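Side-chain contacts in Mlr6093 protein (Mesorhizobium loti, PDB 2QJ8), which is a member of the aspartoacylase family that probably acts as a zinc-dependent hydrolase on amide or ester bonds: residues A28-L33 with T99-K104; K104-V109 with R121-I126; I153-I158 with K166-S171; V178-E183 with I325-L330. All coordinates share one frame; numbering follows the deposited sequence.

Contact 1 (A28-L33 with T99-K104); sequences ADCEAL and TPIDGK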
loop_
_atom_site.group_PDB
_atom_site.type_symbol
_atom_site.label_atom_id
_atom_site.label_comp_id
_atom_site.label_asym_id
_atom_site.label_seq_id
_atom_site.Cartn_x
_atom_site.Cartn_y
_atom_site.Cartn_z
ATOM N N ALA A 28 8.225 -27.873 -15.784
ATOM C CA ALA A 28 8.104 -27.383 -17.134
ATOM C C ALA A 28 8.204 -25.874 -17.314
ATOM O O ALA A 28 8.495 -25.444 -18.413
ATOM C CB ALA A 28 6.776 -27.893 -17.765
ATOM N N ASP A 29 7.950 -25.082 -16.265
ATOM C CA ASP A 29 7.935 -23.597 -16.379
ATOM C C ASP A 29 9.113 -22.855 -15.734
ATOM O O ASP A 29 9.311 -21.679 -16.043
ATOM C CB ASP A 29 6.598 -22.996 -15.899
ATOM C CG ASP A 29 6.238 -23.396 -14.496
ATOM O OD1 ASP A 29 7.008 -24.128 -13.859
ATOM O OD2 ASP A 29 5.162 -23.001 -14.026
ATOM N N CYS A 30 9.850 -23.487 -14.818
ATOM C CA CYS A 30 11.060 -22.861 -14.275
ATOM C C CYS A 30 11.962 -23.858 -13.541
ATOM O O CYS A 30 11.567 -24.987 -13.283
ATOM C CB CYS A 30 10.736 -21.654 -13.384
ATOM S SG CYS A 30 9.861 -22.080 -11.957
ATOM N N GLU A 31 13.167 -23.399 -13.198
ATOM C CA GLU A 31 14.182 -24.199 -12.492
ATOM C C GLU A 31 13.793 -24.430 -11.025
ATOM O O GLU A 31 12.786 -23.906 -10.561
ATOM C CB GLU A 31 15.546 -23.501 -12.575
ATOM C CG GLU A 31 16.085 -23.255 -13.992
ATOM C CD GLU A 31 16.422 -24.517 -14.758
ATOM O OE1 GLU A 31 16.793 -25.538 -14.131
ATOM O OE2 GLU A 31 16.334 -24.478 -16.009
ATOM N N ALA A 32 14.561 -25.257 -10.313
ATOM C CA ALA A 32 14.293 -25.547 -8.902
ATOM C C ALA A 32 14.336 -24.289 -8.068
ATOM O O ALA A 32 15.093 -23.354 -8.391
ATOM C CB ALA A 32 15.310 -26.576 -8.321
ATOM N N LEU A 33 13.519 -24.261 -7.021
ATOM C CA LEU A 33 13.470 -23.162 -6.066
ATOM C C LEU A 33 13.856 -23.684 -4.695
ATOM O O LEU A 33 13.527 -24.798 -4.358
ATOM C CB LEU A 33 12.053 -22.561 -5.947
ATOM C CG LEU A 33 11.372 -21.846 -7.116
ATOM C CD1 LEU A 33 10.020 -21.380 -6.657
ATOM C CD2 LEU A 33 12.174 -20.661 -7.632
ATOM N N THR A 99 1.702 -15.666 -8.108
ATOM C CA THR A 99 2.904 -16.157 -8.735
ATOM C C THR A 99 3.029 -15.593 -10.159
ATOM O O THR A 99 2.140 -15.801 -10.982
ATOM C CB THR A 99 2.892 -17.684 -8.758
ATOM O OG1 THR A 99 2.603 -18.164 -7.446
ATOM C CG2 THR A 99 4.233 -18.253 -9.249
ATOM N N PRO A 100 4.117 -14.844 -10.437
ATOM C CA PRO A 100 4.246 -14.261 -11.765
ATOM C C PRO A 100 4.445 -15.249 -12.922
ATOM O O PRO A 100 4.057 -14.929 -14.047
ATOM C CB PRO A 100 5.467 -13.351 -11.619
ATOM C CG PRO A 100 6.253 -13.942 -10.525
ATOM C CD PRO A 100 5.246 -14.458 -9.568
ATOM N N ILE A 101 5.012 -16.429 -12.662
ATOM C CA ILE A 101 5.261 -17.401 -13.744
ATOM C C ILE A 101 3.996 -18.035 -14.309
ATOM O O ILE A 101 3.813 -18.072 -15.534
ATOM C CB ILE A 101 6.244 -18.519 -13.297
ATOM C CG1 ILE A 101 7.635 -17.907 -13.064
ATOM C CG2 ILE A 101 6.357 -19.623 -14.348
ATOM C CD1 ILE A 101 8.668 -18.909 -12.637
ATOM N N ASP A 102 3.135 -18.530 -13.415
ATOM C CA ASP A 102 1.895 -19.233 -13.816
ATOM C C ASP A 102 0.587 -18.469 -13.572
ATOM O O ASP A 102 -0.473 -18.949 -13.962
ATOM C CB ASP A 102 1.841 -20.658 -13.202
ATOM C CG ASP A 102 1.824 -20.675 -11.692
ATOM O OD1 ASP A 102 1.885 -19.618 -11.064
ATOM O OD2 ASP A 102 1.794 -21.778 -11.117
ATOM N N GLY A 103 0.664 -17.314 -12.909
ATOM C CA GLY A 103 -0.514 -16.493 -12.598
ATOM C C GLY A 103 -1.389 -17.024 -11.474
ATOM O O GLY A 103 -2.406 -16.404 -11.168
ATOM N N LYS A 104 -0.976 -18.108 -10.799
ATOM C CA LYS A 104 -1.817 -18.763 -9.800
ATOM C C LYS A 104 -1.575 -18.259 -8.395
ATOM O O LYS A 104 -0.466 -17.862 -8.004
ATOM C CB LYS A 104 -1.660 -20.299 -9.847
ATOM C CG LYS A 104 -1.912 -20.918 -11.229
ATOM C CD LYS A 104 -1.709 -22.444 -11.298
ATOM C CE LYS A 104 -1.998 -22.926 -12.713
ATOM N NZ LYS A 104 -1.601 -24.343 -12.978
#
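Asp102 OD1, beside Asp29 across the contact, is gripped by two groups. The backbone N of Lys104 meets OD1 from above the carboxylate plane at 3.2 Å, and the hydroxyl of Ser119 adds a second hydrogen bond. The bond to Lys104 closes an Asx turn. Asp29 has polar partners of its own: the backbone N of Val118 bonds OD2, and Arg121 forms a salt bridge with OD1. The two carboxylate planes are 65° apart. Their OD2 atoms lie 4.6 Å from each other, a closeness of like charges that the salt bridge of Asp29 to Arg121 probably eases. Ile101 supplies the apolar part. Its CG1 is anti to the carbonyl carbon (chi1 -67°) and carries CD1 to Cys30, while CG2, anti to the backbone N, faces Asp29. CG2 meets Asp29 OD2 at 3.6 Å and packs on CB as well. CD1 touches Cys30 SG at 3.5 Å and rests equally on the CB of that residue. With both arms of Ile101 removed, an alanine here would probably cost Cys30 this apolar partner in the other loop and leave Asp29 less covered. The arrangement is a surface packing of two loops, one with an Asx turn, at the start of helix 118-129.

Contact 2 (K104-V109 with R121-I126); sequences KNLNRV and RIADAI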
loop_
_atom_site.group_PDB
_atom_site.type_symbol
_atom_site.label_atom_id
_atom_site.label_comp_id
_atom_site.label_asym_id
_atom_site.label_seq_id
_atom_site.Cartn_x
_atom_site.Cartn_y
_atom_site.Cartn_z
ATOM N N LYS A 104 -0.976 -18.108 -10.799
ATOM C CA LYS A 104 -1.817 -18.763 -9.800
ATOM C C LYS A 104 -1.575 -18.259 -8.395
ATOM O O LYS A 104 -0.466 -17.862 -8.004
ATOM C CB LYS A 104 -1.660 -20.299 -9.847
ATOM C CG LYS A 104 -1.912 -20.918 -11.229
ATOM C CD LYS A 104 -1.709 -22.444 -11.298
ATOM C CE LYS A 104 -1.998 -22.926 -12.713
ATOM N NZ LYS A 104 -1.601 -24.343 -12.978
ATOM N N ASN A 105 -2.657 -18.250 -7.642
ATOM C CA ASN A 105 -2.670 -17.926 -6.220
ATOM C C ASN A 105 -2.327 -19.240 -5.557
ATOM O O ASN A 105 -3.101 -20.208 -5.593
ATOM C CB ASN A 105 -4.045 -17.384 -5.833
ATOM C CG ASN A 105 -4.228 -17.148 -4.341
ATOM O OD1 ASN A 105 -3.388 -17.461 -3.490
ATOM N ND2 ASN A 105 -5.348 -16.537 -4.026
ATOM N N LEU A 106 -1.118 -19.269 -5.015
ATOM C CA LEU A 106 -0.514 -20.435 -4.385
ATOM C C LEU A 106 -1.402 -21.107 -3.326
ATOM O O LEU A 106 -1.453 -22.341 -3.234
ATOM C CB LEU A 106 0.853 -20.023 -3.791
ATOM C CG LEU A 106 1.649 -21.016 -2.950
ATOM C CD1 LEU A 106 1.946 -22.237 -3.789
ATOM C CD2 LEU A 106 2.950 -20.373 -2.422
ATOM N N ASN A 107 -2.076 -20.281 -2.545
ATOM C CA ASN A 107 -2.991 -20.735 -1.508
ATOM C C ASN A 107 -4.172 -21.515 -2.091
ATOM O O ASN A 107 -4.449 -22.617 -1.597
ATOM C CB ASN A 107 -3.453 -19.543 -0.656
ATOM C CG ASN A 107 -4.298 -19.952 0.541
ATOM O OD1 ASN A 107 -5.468 -20.314 0.399
ATOM N ND2 ASN A 107 -3.726 -19.828 1.734
ATOM N N ARG A 108 -4.815 -21.001 -3.153
ATOM C CA ARG A 108 -5.979 -21.718 -3.717
ATOM C C ARG A 108 -5.645 -23.009 -4.461
ATOM O O ARG A 108 -6.551 -23.832 -4.666
ATOM C CB ARG A 108 -6.972 -20.862 -4.548
ATOM C CG ARG A 108 -6.419 -20.100 -5.717
ATOM C CD ARG A 108 -7.460 -19.750 -6.810
ATOM N NE ARG A 108 -7.015 -18.614 -7.641
ATOM C CZ ARG A 108 -6.060 -18.636 -8.588
ATOM N NH1 ARG A 108 -5.364 -19.745 -8.890
ATOM N NH2 ARG A 108 -5.761 -17.503 -9.230
ATOM N N VAL A 109 -4.372 -23.237 -4.820
ATOM C CA VAL A 109 -3.988 -24.485 -5.529
ATOM C C VAL A 109 -3.605 -25.677 -4.629
ATOM O O VAL A 109 -3.443 -26.771 -5.149
ATOM C CB VAL A 109 -2.875 -24.253 -6.573
ATOM C CG1 VAL A 109 -3.250 -23.076 -7.484
ATOM C CG2 VAL A 109 -1.550 -24.047 -5.913
ATOM N N ARG A 121 3.771 -27.048 -7.752
ATOM C CA ARG A 121 4.944 -27.747 -7.187
ATOM C C ARG A 121 5.321 -27.194 -5.805
ATOM O O ARG A 121 5.743 -27.965 -4.934
ATOM C CB ARG A 121 6.161 -27.715 -8.128
ATOM C CG ARG A 121 5.892 -28.340 -9.502
ATOM C CD ARG A 121 7.181 -28.636 -10.302
ATOM N NE ARG A 121 7.995 -27.445 -10.546
ATOM C CZ ARG A 121 7.731 -26.491 -11.435
ATOM N NH1 ARG A 121 6.657 -26.536 -12.192
ATOM N NH2 ARG A 121 8.559 -25.469 -11.565
ATOM N N ILE A 122 5.175 -25.878 -5.597
ATOM C CA ILE A 122 5.429 -25.282 -4.276
ATOM C C ILE A 122 4.443 -25.854 -3.257
ATOM O O ILE A 122 4.858 -26.278 -2.174
ATOM C CB ILE A 122 5.356 -23.727 -4.270
ATOM C CG1 ILE A 122 6.490 -23.142 -5.147
ATOM C CG2 ILE A 122 5.477 -23.165 -2.768
ATOM C CD1 ILE A 122 6.297 -21.716 -5.557
ATOM N N ALA A 123 3.161 -25.873 -3.634
ATOM C CA ALA A 123 2.076 -26.378 -2.790
ATOM C C ALA A 123 2.300 -27.870 -2.475
ATOM O O ALA A 123 2.167 -28.273 -1.326
ATOM C CB ALA A 123 0.713 -26.144 -3.462
ATOM N N ASP A 124 2.668 -28.659 -3.487
ATOM C CA ASP A 124 3.018 -30.068 -3.324
ATOM C C ASP A 124 4.188 -30.322 -2.359
ATOM O O ASP A 124 4.104 -31.253 -1.563
ATOM C CB ASP A 124 3.315 -30.678 -4.683
ATOM C CG ASP A 124 3.682 -32.139 -4.598
ATOM O OD1 ASP A 124 2.816 -32.968 -4.286
ATOM O OD2 ASP A 124 4.859 -32.437 -4.826
ATOM N N ALA A 125 5.234 -29.476 -2.409
ATOM C CA ALA A 125 6.407 -29.582 -1.549
ATOM C C ALA A 125 6.059 -29.339 -0.094
ATOM O O ALA A 125 6.515 -30.081 0.766
ATOM C CB ALA A 125 7.501 -28.570 -1.980
ATOM N N ILE A 126 5.256 -28.304 0.167
ATOM C CA ILE A 126 4.798 -27.951 1.518
ATOM C C ILE A 126 3.881 -29.048 2.069
ATOM O O ILE A 126 3.972 -29.414 3.252
ATOM C CB ILE A 126 4.073 -26.554 1.524
ATOM C CG1 ILE A 126 5.084 -25.430 1.220
ATOM C CG2 ILE A 126 3.378 -26.287 2.854
ATOM C CD1 ILE A 126 4.443 -24.107 0.787
#
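Leu106 makes the first touch between segment 104-109 and helix 118-129, within the alpha/beta zinc-hydrolase domain of the aspartoacylase family. Ahead of Leu106, Asn105 reaches forward with OD1 to the backbone N of Asn107 in a weak bond, and OD1 also has Asn54 as a partner. Leu106 carries most of the contact. Its CG stands anti to the backbone N (chi1 174°), and both methyls then reach the helix. CD1 packs on Ile122 CB at 3.8 Å, while CD2 meets Ile122 CG2 at the same distance. The two side chains cross at about a right angle. CD1 is also 3.8 Å from Ala123 N and 4.1 Å from Ala123 CB. Beyond this contact, Ile122 packs against Leu33 and Leu35 of strand 33-42, so it joins the loop to that strand. The small side chain of Ala123 probably lets the loop come close: the CA atoms of Leu106 and Ala123 are 6.7 Å apart. Val109 ends the walk. One of its methyls, CG2, touches Ala123 CB at 3.9 Å.

Contact 3 (I153-I158 with K166-S171); sequences IISHPI and KTVSIS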
loop_
_atom_site.group_PDB
_atom_site.type_symbol
_atom_site.label_atom_id
_atom_site.label_comp_id
_atom_site.label_asym_id
_atom_site.label_seq_id
_atom_site.Cartn_x
_atom_site.Cartn_y
_atom_site.Cartn_z
ATOM N N ILE A 153 -7.988 -11.871 13.334
ATOM C CA ILE A 153 -8.088 -13.207 12.824
ATOM C C ILE A 153 -9.492 -13.296 12.249
ATOM O O ILE A 153 -10.429 -12.864 12.914
ATOM C CB ILE A 153 -7.907 -14.263 13.929
ATOM C CG1 ILE A 153 -6.421 -14.363 14.311
ATOM C CG2 ILE A 153 -8.393 -15.600 13.463
ATOM C CD1 ILE A 153 -6.170 -15.060 15.580
ATOM N N ILE A 154 -9.620 -13.803 11.019
ATOM C CA ILE A 154 -10.916 -14.044 10.380
ATOM C C ILE A 154 -11.151 -15.545 10.467
ATOM O O ILE A 154 -10.324 -16.324 9.992
ATOM C CB ILE A 154 -10.975 -13.633 8.882
ATOM C CG1 ILE A 154 -10.703 -12.136 8.715
ATOM C CG2 ILE A 154 -12.358 -14.009 8.245
ATOM C CD1 ILE A 154 -10.697 -11.693 7.269
ATOM N N SER A 155 -12.251 -15.915 11.115
ATOM C CA SER A 155 -12.691 -17.272 11.363
ATOM C C SER A 155 -13.848 -17.569 10.423
ATOM O O SER A 155 -14.868 -16.880 10.469
ATOM C CB SER A 155 -13.227 -17.415 12.807
ATOM O OG SER A 155 -12.227 -17.227 13.794
ATOM N N HIS A 156 -13.689 -18.571 9.571
ATOM C CA HIS A 156 -14.733 -18.984 8.649
ATOM C C HIS A 156 -15.612 -20.081 9.318
ATOM O O HIS A 156 -15.070 -21.096 9.776
ATOM C CB HIS A 156 -14.088 -19.501 7.358
ATOM C CG HIS A 156 -15.069 -19.748 6.262
ATOM N ND1 HIS A 156 -16.032 -20.732 6.331
ATOM C CD2 HIS A 156 -15.235 -19.143 5.065
ATOM C CE1 HIS A 156 -16.747 -20.720 5.224
ATOM N NE2 HIS A 156 -16.279 -19.770 4.438
ATOM N N PRO A 157 -16.937 -19.857 9.459
ATOM C CA PRO A 157 -17.817 -20.882 10.010
ATOM C C PRO A 157 -17.791 -22.225 9.272
ATOM O O PRO A 157 -17.751 -22.249 8.037
ATOM C CB PRO A 157 -19.202 -20.246 9.881
ATOM C CG PRO A 157 -18.946 -18.825 9.946
ATOM C CD PRO A 157 -17.686 -18.609 9.227
ATOM N N ILE A 158 -17.740 -23.313 10.036
ATOM C CA ILE A 158 -17.740 -24.680 9.502
ATOM C C ILE A 158 -18.744 -25.546 10.277
ATOM O O ILE A 158 -19.083 -25.236 11.433
ATOM C CB ILE A 158 -16.314 -25.296 9.466
ATOM C CG1 ILE A 158 -15.733 -25.489 10.876
ATOM C CG2 ILE A 158 -15.392 -24.405 8.562
ATOM C CD1 ILE A 158 -14.489 -26.342 10.909
ATOM N N LYS A 166 -12.908 -25.132 18.907
ATOM C CA LYS A 166 -11.496 -25.172 19.234
ATOM C C LYS A 166 -10.730 -24.070 18.510
ATOM O O LYS A 166 -9.969 -23.337 19.140
ATOM C CB LYS A 166 -10.895 -26.523 18.868
ATOM C CG LYS A 166 -9.401 -26.716 19.222
ATOM C CD LYS A 166 -8.975 -28.112 18.820
ATOM C CE LYS A 166 -7.534 -28.390 19.126
ATOM N NZ LYS A 166 -7.195 -29.767 18.652
ATOM N N THR A 167 -10.925 -23.970 17.195
ATOM C CA THR A 167 -10.204 -22.986 16.390
ATOM C C THR A 167 -10.556 -21.555 16.794
ATOM O O THR A 167 -9.658 -20.738 16.910
ATOM C CB THR A 167 -10.424 -23.181 14.874
ATOM O OG1 THR A 167 -9.849 -24.438 14.472
ATOM C CG2 THR A 167 -9.769 -22.042 14.084
ATOM N N VAL A 168 -11.839 -21.282 17.035
ATOM C CA VAL A 168 -12.295 -19.953 17.432
ATOM C C VAL A 168 -11.725 -19.597 18.809
ATOM O O VAL A 168 -11.270 -18.491 18.985
ATOM C CB VAL A 168 -13.852 -19.841 17.391
ATOM C CG1 VAL A 168 -14.335 -18.579 18.060
ATOM C CG2 VAL A 168 -14.358 -19.914 15.948
ATOM N N SER A 169 -11.692 -20.538 19.747
ATOM C CA SER A 169 -11.118 -20.282 21.076
ATOM C C SER A 169 -9.629 -19.940 21.025
ATOM O O SER A 169 -9.189 -18.969 21.658
ATOM C CB SER A 169 -11.337 -21.464 22.001
ATOM O OG SER A 169 -12.728 -21.601 22.259
ATOM N N ILE A 170 -8.877 -20.733 20.271
ATOM C CA ILE A 170 -7.454 -20.486 20.070
ATOM C C ILE A 170 -7.234 -19.087 19.450
ATOM O O ILE A 170 -6.398 -18.330 19.939
ATOM C CB ILE A 170 -6.762 -21.573 19.220
ATOM C CG1 ILE A 170 -6.779 -22.928 19.953
ATOM C CG2 ILE A 170 -5.294 -21.153 18.952
ATOM C CD1 ILE A 170 -6.224 -24.135 19.134
ATOM N N SER A 171 -8.023 -18.756 18.429
ATOM C CA SER A 171 -7.965 -17.463 17.746
ATOM C C SER A 171 -8.227 -16.276 18.680
ATOM O O SER A 171 -7.492 -15.307 18.655
ATOM C CB SER A 171 -8.956 -17.446 16.591
ATOM O OG SER A 171 -8.597 -18.406 15.606
HETATM O O HOH W 1 -10.077 -18.929 13.163
#
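Ile153 and Ser155 of strand 152-155 pack on Val168 and Ser171 of helix 161-172 in a buried contact that is partly apolar and partly bridged by water. The strand and helix segments run nearly antiparallel, at 166°, and their axes come within 9.5 Å. Ile153 touches Ser171 with two methyls. Its CG2 meets Ser171 OG at 3.5 Å, and its CD1 approaches Ser171 O at 3.4 Å. Further along the strand, Ser155 OG comes to 4.0 Å from Val168 CG2. The two serine hydroxyls do not bond directly. A water joins them, 2.8 Å from Ser155 OG and 2.9 Å from Ser171 OG, and it donates to Ser171. The Ser171 hydroxyl in turn donates to Thr167 O at 2.9 Å. That hydroxyl is anti to its own carbonyl carbon (chi1 -64°), which turns it back along the helix toward Thr167. Thr167 O also receives the backbone N of Ser171, and the two donors arrive from opposite faces of the carbonyl plane. With the hydroxyl of Ser171 gone, an alanine here is likely to leave the water without its helix partner and Ile153 CG2 less well covered. Strand 178-182 follows the helix and pairs in parallel with strand 152-155. The packing is that of a beta-alpha-beta unit, with the helix lying over its first strand.

Contact 4 (V178-E183 with I325-L330); sequences VTLLWE and ILARPL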
loop_
_atom_site.group_PDB
_atom_site.type_symbol
_atom_site.label_atom_id
_atom_site.label_comp_id
_atom_site.label_asym_id
_atom_site.label_seq_id
_atom_site.Cartn_x
_atom_site.Cartn_y
_atom_site.Cartn_z
ATOM N N VAL A 178 -9.683 -7.475 16.800
ATOM C CA VAL A 178 -10.888 -8.109 16.277
ATOM C C VAL A 178 -10.729 -9.582 15.944
ATOM O O VAL A 178 -9.735 -9.975 15.336
ATOM C CB VAL A 178 -11.306 -7.429 14.938
ATOM C CG1 VAL A 178 -12.522 -8.135 14.291
ATOM C CG2 VAL A 178 -11.568 -5.920 15.150
ATOM N N THR A 179 -11.690 -10.408 16.342
ATOM C CA THR A 179 -11.777 -11.764 15.789
ATOM C C THR A 179 -13.037 -11.665 14.929
ATOM O O THR A 179 -14.091 -11.344 15.445
ATOM C CB THR A 179 -11.864 -12.904 16.842
ATOM O OG1 THR A 179 -10.698 -12.873 17.671
ATOM C CG2 THR A 179 -11.962 -14.283 16.131
ATOM N N LEU A 180 -12.938 -11.921 13.626
ATOM C CA LEU A 180 -14.099 -11.752 12.755
ATOM C C LEU A 180 -14.682 -13.055 12.258
ATOM O O LEU A 180 -13.982 -13.800 11.588
ATOM C CB LEU A 180 -13.733 -10.891 11.541
ATOM C CG LEU A 180 -14.851 -10.496 10.553
ATOM C CD1 LEU A 180 -15.948 -9.615 11.159
ATOM C CD2 LEU A 180 -14.234 -9.822 9.348
ATOM N N LEU A 181 -15.962 -13.289 12.560
ATOM C CA LEU A 181 -16.669 -14.448 12.032
ATOM C C LEU A 181 -17.170 -14.031 10.645
ATOM O O LEU A 181 -17.887 -13.048 10.498
ATOM C CB LEU A 181 -17.825 -14.897 12.928
ATOM C CG LEU A 181 -17.553 -15.210 14.401
ATOM C CD1 LEU A 181 -18.738 -16.000 14.944
ATOM C CD2 LEU A 181 -16.283 -15.998 14.613
ATOM N N TRP A 182 -16.773 -14.765 9.615
ATOM C CA TRP A 182 -17.140 -14.416 8.258
ATOM C C TRP A 182 -17.124 -15.626 7.322
ATOM O O TRP A 182 -16.080 -16.202 7.065
ATOM C CB TRP A 182 -16.176 -13.329 7.749
ATOM C CG TRP A 182 -16.462 -12.803 6.355
ATOM C CD1 TRP A 182 -17.640 -12.903 5.650
ATOM C CD2 TRP A 182 -15.601 -11.974 5.560
ATOM N NE1 TRP A 182 -17.523 -12.269 4.441
ATOM C CE2 TRP A 182 -16.291 -11.680 4.359
ATOM C CE3 TRP A 182 -14.309 -11.481 5.727
ATOM C CZ2 TRP A 182 -15.725 -10.916 3.331
ATOM C CZ3 TRP A 182 -13.747 -10.713 4.703
ATOM C CH2 TRP A 182 -14.458 -10.453 3.520
ATOM N N GLU A 183 -18.294 -15.936 6.772
ATOM C CA GLU A 183 -18.487 -17.053 5.864
ATOM C C GLU A 183 -18.262 -16.550 4.444
ATOM O O GLU A 183 -19.185 -16.418 3.653
ATOM C CB GLU A 183 -19.875 -17.647 6.096
ATOM C CG GLU A 183 -20.130 -18.941 5.384
ATOM C CD GLU A 183 -21.437 -19.643 5.811
ATOM O OE1 GLU A 183 -22.023 -19.358 6.892
ATOM O OE2 GLU A 183 -21.868 -20.517 5.043
ATOM N N ILE A 325 -15.661 -3.530 4.244
ATOM C CA ILE A 325 -16.191 -4.661 5.000
ATOM C C ILE A 325 -16.534 -4.144 6.383
ATOM O O ILE A 325 -15.654 -3.721 7.138
ATOM C CB ILE A 325 -15.229 -5.830 5.100
ATOM C CG1 ILE A 325 -14.885 -6.324 3.691
ATOM C CG2 ILE A 325 -15.875 -6.967 5.903
ATOM C CD1 ILE A 325 -13.845 -7.338 3.693
ATOM N N LEU A 326 -17.825 -4.152 6.677
ATOM C CA LEU A 326 -18.362 -3.696 7.943
ATOM C C LEU A 326 -18.643 -4.968 8.747
ATOM O O LEU A 326 -18.751 -6.054 8.184
ATOM C CB LEU A 326 -19.620 -2.844 7.716
ATOM C CG LEU A 326 -19.463 -1.358 7.346
ATOM C CD1 LEU A 326 -18.226 -1.004 6.558
ATOM C CD2 LEU A 326 -20.726 -0.804 6.665
ATOM N N ALA A 327 -18.665 -4.836 10.063
ATOM C CA ALA A 327 -18.923 -5.960 10.950
ATOM C C ALA A 327 -19.750 -5.502 12.131
ATOM O O ALA A 327 -19.727 -4.321 12.511
ATOM C CB ALA A 327 -17.613 -6.573 11.414
ATOM N N ARG A 328 -20.475 -6.445 12.712
ATOM C CA ARG A 328 -21.317 -6.176 13.851
ATOM C C ARG A 328 -20.985 -7.105 14.973
ATOM O O ARG A 328 -20.612 -8.228 14.717
ATOM C CB ARG A 328 -22.757 -6.408 13.468
ATOM C CG ARG A 328 -23.203 -5.558 12.325
ATOM C CD ARG A 328 -24.640 -5.845 12.046
ATOM N NE ARG A 328 -24.881 -5.977 10.625
ATOM C CZ ARG A 328 -26.040 -6.354 10.083
ATOM N NH1 ARG A 328 -27.115 -6.617 10.845
ATOM N NH2 ARG A 328 -26.133 -6.439 8.752
ATOM N N PRO A 329 -21.184 -6.662 16.228
ATOM C CA PRO A 329 -20.859 -7.556 17.342
ATOM C C PRO A 329 -21.753 -8.806 17.376
ATOM O O PRO A 329 -22.935 -8.728 17.048
ATOM C CB PRO A 329 -21.110 -6.685 18.568
ATOM C CG PRO A 329 -22.078 -5.691 18.114
ATOM C CD PRO A 329 -21.759 -5.397 16.705
ATOM N N LEU A 330 -21.147 -9.941 17.711
ATOM C CA LEU A 330 -21.836 -11.214 17.789
ATOM C C LEU A 330 -22.863 -11.136 18.932
ATOM O O LEU A 330 -22.625 -10.444 19.927
ATOM C CB LEU A 330 -20.777 -12.322 18.001
ATOM C CG LEU A 330 -21.102 -13.812 17.936
ATOM C CD1 LEU A 330 -21.610 -14.193 16.569
ATOM C CD2 LEU A 330 -19.872 -14.636 18.289
#
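The indole of Trp182 carries Ile325 on one face, with CG2 of the isoleucine placed over it. Ile325 CD1 lies near the rim of the six-membered ring. Its approach to CH2 is too short to be trusted, and Ile325 is modelled in two conformers, so the exact fit is doubtful. The two side chains cross at about a right angle. Trp182 CG is anti to the backbone N (chi1 -177°), which carries the ring out to Ile325. At the edge, NE1 is hydrogen-bonded to Gln259. Separately, the rings of His184 and Trp182 meet edge-to-face. Leu180 makes the next touch. Its CD1 packs on Ala327 CB at 3.5 Å, a tight fit for two methyl groups. Leu181, the next residue, uses its CD1 against Leu330, where CD1 and CD2 are both 3.8 Å away. Leu181 and Leu330 each have a second conformer, so this part may vary. The whole is apolar packing between two strands that are not direct neighbours but share a partner. Strand 250-261 pairs with both, parallel to strand 178-182 and antiparallel to strand 322-329, and its Thr254 touches Leu180 and Trp182. Nearby, Phe309 of strand 306-312 packs on Leu180 and Ile325, and strand 152-155 pairs with strand 178-182.

The contacts follow one another along the chain and form two pairs. Contacts 1 and 2 share Lys104, and their centres are 11 Å apart. They also meet where Leu33 packs on Ile122 of helix 118-129. Contacts 3 and 4 have centres 12 Å apart and meet where strands 152-155 and 178-182 pair. The pairs stand well apart: the centres of contacts 2 and 3 are about 23 Å from each other, and those of contacts 1 and 4 about 36 Å. Contacts 1 and 2 thus join the loop before helix 118-129 to that helix and to loop 28-33. Contacts 3 and 4, across the chain's centre from contact 1, link the strands there to strand 322-329 near the chain's end.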